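Local structure of transcriptional regulator, BadM/Rrf2 family (Thermincola potens, 4CIC) at residues 18-32 with 66-78. The protein probably binds DNA as a winged helix-turn-helix transcription regulator of the Rrf2 family, an IscR protein linked to control of iron-sulfur cluster biogenesis. The protein carries 3 engineered substitutions. Sequence-based numbering, arbitrary orientation.
Sequences MFDLAQHFGEGPVSL and QGGYILAREPRDI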
# COMPACT_ATOMS: atom_id res chain seq x y z
N MET A 18 5.45 -19.27 2.29
CA MET A 18 5.34 -19.46 3.74
C MET A 18 4.01 -20.09 4.08
O MET A 18 3.93 -20.93 4.98
CB MET A 18 5.53 -18.14 4.49
CG MET A 18 6.97 -17.60 4.42
SD MET A 18 8.09 -18.67 5.40
CE MET A 18 7.48 -18.41 7.04
N PHE A 19 2.97 -19.71 3.36
CA PHE A 19 1.66 -20.30 3.61
C PHE A 19 1.65 -21.78 3.20
O PHE A 19 1.07 -22.62 3.89
CB PHE A 19 0.52 -19.53 2.92
CG PHE A 19 -0.83 -20.11 3.22
CD1 PHE A 19 -1.34 -20.08 4.51
CD2 PHE A 19 -1.57 -20.71 2.22
CE1 PHE A 19 -2.58 -20.66 4.81
CE2 PHE A 19 -2.80 -21.29 2.51
CZ PHE A 19 -3.31 -21.24 3.80
N ASP A 20 2.28 -22.10 2.08
CA ASP A 20 2.38 -23.51 1.67
C ASP A 20 3.09 -24.31 2.76
O ASP A 20 2.64 -25.42 3.15
CB ASP A 20 3.10 -23.62 0.32
CG ASP A 20 3.15 -25.06 -0.21
OD1 ASP A 20 3.90 -25.88 0.35
OD2 ASP A 20 2.44 -25.35 -1.21
N LEU A 21 4.19 -23.78 3.29
CA LEU A 21 4.83 -24.45 4.43
C LEU A 21 3.91 -24.58 5.65
O LEU A 21 3.90 -25.61 6.33
CB LEU A 21 6.13 -23.74 4.81
CG LEU A 21 7.25 -23.85 3.77
CD1 LEU A 21 8.39 -22.91 4.12
CD2 LEU A 21 7.76 -25.31 3.78
N ALA A 22 3.11 -23.55 5.93
CA ALA A 22 2.15 -23.63 7.03
C ALA A 22 1.15 -24.77 6.83
O ALA A 22 0.79 -25.49 7.79
CB ALA A 22 1.39 -22.28 7.22
N GLN A 23 0.70 -24.93 5.59
CA GLN A 23 -0.25 -26.00 5.23
C GLN A 23 0.34 -27.38 5.40
O GLN A 23 -0.40 -28.35 5.52
CB GLN A 23 -0.73 -25.85 3.79
CG GLN A 23 -1.66 -24.64 3.64
CD GLN A 23 -2.22 -24.49 2.23
OE1 GLN A 23 -1.49 -24.22 1.28
NE2 GLN A 23 -3.54 -24.66 2.10
N HIS A 24 1.66 -27.47 5.40
CA HIS A 24 2.31 -28.77 5.55
C HIS A 24 3.05 -28.95 6.87
O HIS A 24 3.77 -29.94 7.06
CB HIS A 24 3.27 -29.01 4.38
CG HIS A 24 2.57 -29.13 3.06
ND1 HIS A 24 2.23 -28.05 2.29
CD2 HIS A 24 2.14 -30.23 2.39
CE1 HIS A 24 1.61 -28.46 1.19
NE2 HIS A 24 1.55 -29.78 1.23
N PHE A 25 2.87 -28.01 7.79
CA PHE A 25 3.66 -27.96 9.02
C PHE A 25 3.53 -29.23 9.85
O PHE A 25 4.52 -29.77 10.32
CB PHE A 25 3.25 -26.74 9.84
CG PHE A 25 4.11 -26.48 11.07
CD1 PHE A 25 5.49 -26.42 10.98
CD2 PHE A 25 3.51 -26.24 12.29
CE1 PHE A 25 6.26 -26.17 12.12
CE2 PHE A 25 4.26 -25.95 13.43
CZ PHE A 25 5.64 -25.92 13.34
N GLY A 26 2.30 -29.70 10.03
CA GLY A 26 2.07 -30.90 10.82
C GLY A 26 2.64 -32.15 10.18
O GLY A 26 3.16 -33.04 10.86
N GLU A 27 2.54 -32.22 8.86
CA GLU A 27 2.94 -33.42 8.15
C GLU A 27 4.45 -33.54 8.04
O GLU A 27 4.97 -34.64 7.89
CB GLU A 27 2.31 -33.45 6.76
CG GLU A 27 0.82 -33.74 6.81
CD GLU A 27 0.22 -33.92 5.43
OE1 GLU A 27 0.86 -33.50 4.44
OE2 GLU A 27 -0.88 -34.50 5.33
N GLY A 28 5.15 -32.42 8.12
CA GLY A 28 6.60 -32.43 8.08
C GLY A 28 7.20 -31.78 6.84
O GLY A 28 6.50 -31.12 6.07
N PRO A 29 8.51 -31.95 6.65
CA PRO A 29 9.26 -31.33 5.55
C PRO A 29 8.75 -31.60 4.16
O PRO A 29 8.33 -32.71 3.85
CB PRO A 29 10.66 -31.92 5.70
CG PRO A 29 10.52 -33.06 6.63
CD PRO A 29 9.38 -32.74 7.52
N VAL A 30 8.79 -30.57 3.31
CA VAL A 30 8.48 -30.73 1.90
C VAL A 30 9.60 -30.16 1.06
O VAL A 30 10.38 -29.32 1.52
CB VAL A 30 7.14 -30.08 1.53
CG1 VAL A 30 5.99 -30.77 2.25
CG2 VAL A 30 7.16 -28.58 1.86
N SER A 31 9.70 -30.62 -0.18
CA SER A 31 10.76 -30.14 -1.06
C SER A 31 10.40 -28.78 -1.64
O SER A 31 9.22 -28.44 -1.78
CB SER A 31 10.99 -31.13 -2.19
OG SER A 31 9.86 -31.20 -3.04
N LEU A 32 11.41 -28.01 -2.01
CA LEU A 32 11.15 -26.74 -2.69
C LEU A 32 10.43 -26.97 -4.02
O LEU A 32 9.56 -26.20 -4.39
CB LEU A 32 12.43 -25.93 -2.90
CG LEU A 32 12.97 -25.28 -1.63
CD1 LEU A 32 13.95 -24.16 -1.97
CD2 LEU A 32 11.82 -24.75 -0.77
N GLN A 66 12.32 -37.96 3.59
CA GLN A 66 11.50 -36.77 3.44
C GLN A 66 12.30 -35.69 4.16
O GLN A 66 12.05 -35.36 5.31
CB GLN A 66 10.09 -36.93 4.05
CG GLN A 66 9.34 -35.60 4.22
CD GLN A 66 7.87 -35.67 3.86
OE1 GLN A 66 7.01 -35.34 4.68
NE2 GLN A 66 7.58 -36.06 2.63
N GLY A 67 13.33 -35.21 3.48
CA GLY A 67 14.06 -34.05 3.94
C GLY A 67 13.33 -32.89 3.30
O GLY A 67 12.23 -33.07 2.78
N GLY A 68 13.93 -31.71 3.32
CA GLY A 68 13.27 -30.57 2.75
C GLY A 68 13.13 -29.45 3.75
O GLY A 68 13.95 -29.33 4.66
N TYR A 69 12.09 -28.64 3.60
CA TYR A 69 11.96 -27.43 4.40
C TYR A 69 10.71 -27.47 5.26
O TYR A 69 9.69 -28.02 4.84
CB TYR A 69 11.91 -26.20 3.49
CG TYR A 69 13.27 -25.90 2.88
CD1 TYR A 69 13.66 -26.49 1.69
CD2 TYR A 69 14.17 -25.07 3.53
CE1 TYR A 69 14.91 -26.24 1.14
CE2 TYR A 69 15.42 -24.81 3.00
CZ TYR A 69 15.78 -25.40 1.80
OH TYR A 69 17.03 -25.13 1.28
N ILE A 70 10.79 -26.87 6.45
CA ILE A 70 9.63 -26.69 7.34
C ILE A 70 9.68 -25.30 7.95
O ILE A 70 10.73 -24.67 7.98
CB ILE A 70 9.59 -27.72 8.51
CG1 ILE A 70 10.87 -27.66 9.33
CG2 ILE A 70 9.39 -29.08 7.99
CD1 ILE A 70 10.81 -28.44 10.63
N LEU A 71 8.54 -24.80 8.41
CA LEU A 71 8.56 -23.56 9.19
C LEU A 71 9.43 -23.76 10.41
O LEU A 71 9.45 -24.84 11.02
CB LEU A 71 7.15 -23.17 9.65
CG LEU A 71 6.09 -22.83 8.62
CD1 LEU A 71 4.77 -22.56 9.34
CD2 LEU A 71 6.50 -21.61 7.82
N ALA A 72 10.14 -22.70 10.79
CA ALA A 72 11.01 -22.72 11.97
C ALA A 72 10.32 -22.18 13.23
O ALA A 72 10.89 -22.26 14.33
CB ALA A 72 12.28 -21.94 11.69
N ARG A 73 9.12 -21.62 13.06
CA ARG A 73 8.24 -21.21 14.15
C ARG A 73 6.84 -21.71 13.81
O ARG A 73 6.54 -21.95 12.64
CB ARG A 73 8.18 -19.68 14.28
CG ARG A 73 9.51 -19.01 14.47
CD ARG A 73 9.37 -17.79 15.36
NE ARG A 73 8.53 -16.73 14.79
CZ ARG A 73 8.98 -15.72 14.05
NH1 ARG A 73 10.27 -15.66 13.75
NH2 ARG A 73 8.15 -14.79 13.60
N GLU A 74 5.98 -21.84 14.81
CA GLU A 74 4.61 -22.31 14.59
C GLU A 74 3.87 -21.22 13.83
O GLU A 74 4.19 -20.06 14.00
CB GLU A 74 3.90 -22.57 15.91
CG GLU A 74 4.42 -23.82 16.68
CD GLU A 74 3.90 -23.91 18.11
OE1 GLU A 74 2.68 -23.74 18.32
OE2 GLU A 74 4.71 -24.15 19.02
N PRO A 75 2.89 -21.60 12.99
CA PRO A 75 2.19 -20.57 12.21
C PRO A 75 1.56 -19.47 13.08
O PRO A 75 1.51 -18.30 12.63
CB PRO A 75 1.12 -21.36 11.45
CG PRO A 75 1.76 -22.78 11.29
CD PRO A 75 2.54 -22.97 12.57
N ARG A 76 1.12 -19.80 14.28
CA ARG A 76 0.50 -18.80 15.16
C ARG A 76 1.50 -17.74 15.63
O ARG A 76 1.10 -16.65 16.08
CB ARG A 76 -0.17 -19.45 16.37
CG ARG A 76 0.81 -20.14 17.30
CD ARG A 76 0.11 -21.08 18.30
NE ARG A 76 1.12 -21.67 19.18
CZ ARG A 76 1.43 -21.18 20.37
NH1 ARG A 76 0.79 -20.11 20.84
NH2 ARG A 76 2.38 -21.75 21.10
N ASP A 77 2.80 -18.05 15.52
CA ASP A 77 3.86 -17.12 15.92
C ASP A 77 4.53 -16.44 14.73
O ASP A 77 5.62 -15.87 14.86
CB ASP A 77 4.93 -17.85 16.75
CG ASP A 77 4.38 -18.36 18.08
OD1 ASP A 77 3.57 -17.63 18.71
OD2 ASP A 77 4.75 -19.48 18.51
N ILE A 78 3.92 -16.51 13.55
CA ILE A 78 4.45 -15.80 12.39
C ILE A 78 3.37 -14.87 11.84
O ILE A 78 2.40 -15.34 11.26
CB ILE A 78 4.93 -16.78 11.27
CG1 ILE A 78 6.00 -17.71 11.82
CG2 ILE A 78 5.47 -15.97 10.07
CD1 ILE A 78 6.39 -18.84 10.87
O HOH W 1 6.24 -26.50 7.46
O HOH W 2 6.86 -28.33 5.61
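L71 drops its isobutyl group onto one side of helix 18-23, and here the packing is tight. Its CD2 lies 3.4 Å from M18 CE, closer than usual for two carbons, and also meets L21 CB, while CD1 rests 3.7 Å from A22 CA. M18 reaches this spot because its chain bends at both chi2 (-69°) and chi3, which brings CE against I78 CD1 as well. With CG anti to the backbone N (chi1 -173°), the F25 ring reaches the L71-P75 turn; F25 CD2 lies 3.4 Å from P75 CD, and a ring edge meets L71 O. Farther along, V30 and Y69 form a single antiparallel bridge of the hydrogen-bonded kind, V30 N to Y69 O (3.1 Å) and Y69 N to V30 O (2.8 Å). Two waters extend the polar link, one joining L21 O to L71 N, the other donating to G28 O and Y69 O. P29 sits close to Y69 O and I70 CG2; only beyond it, at E27 and the poorly ordered Q66, is the contact loose and solvent-exposed. Strand 68-71 crosses helix 18-23 at 88° and pairs with strand 59-62 as the wing of a winged helix-turn-helix fold; helix 32-39 packs on L21, and I50 of helix 43-55 touches both L32 and Y69.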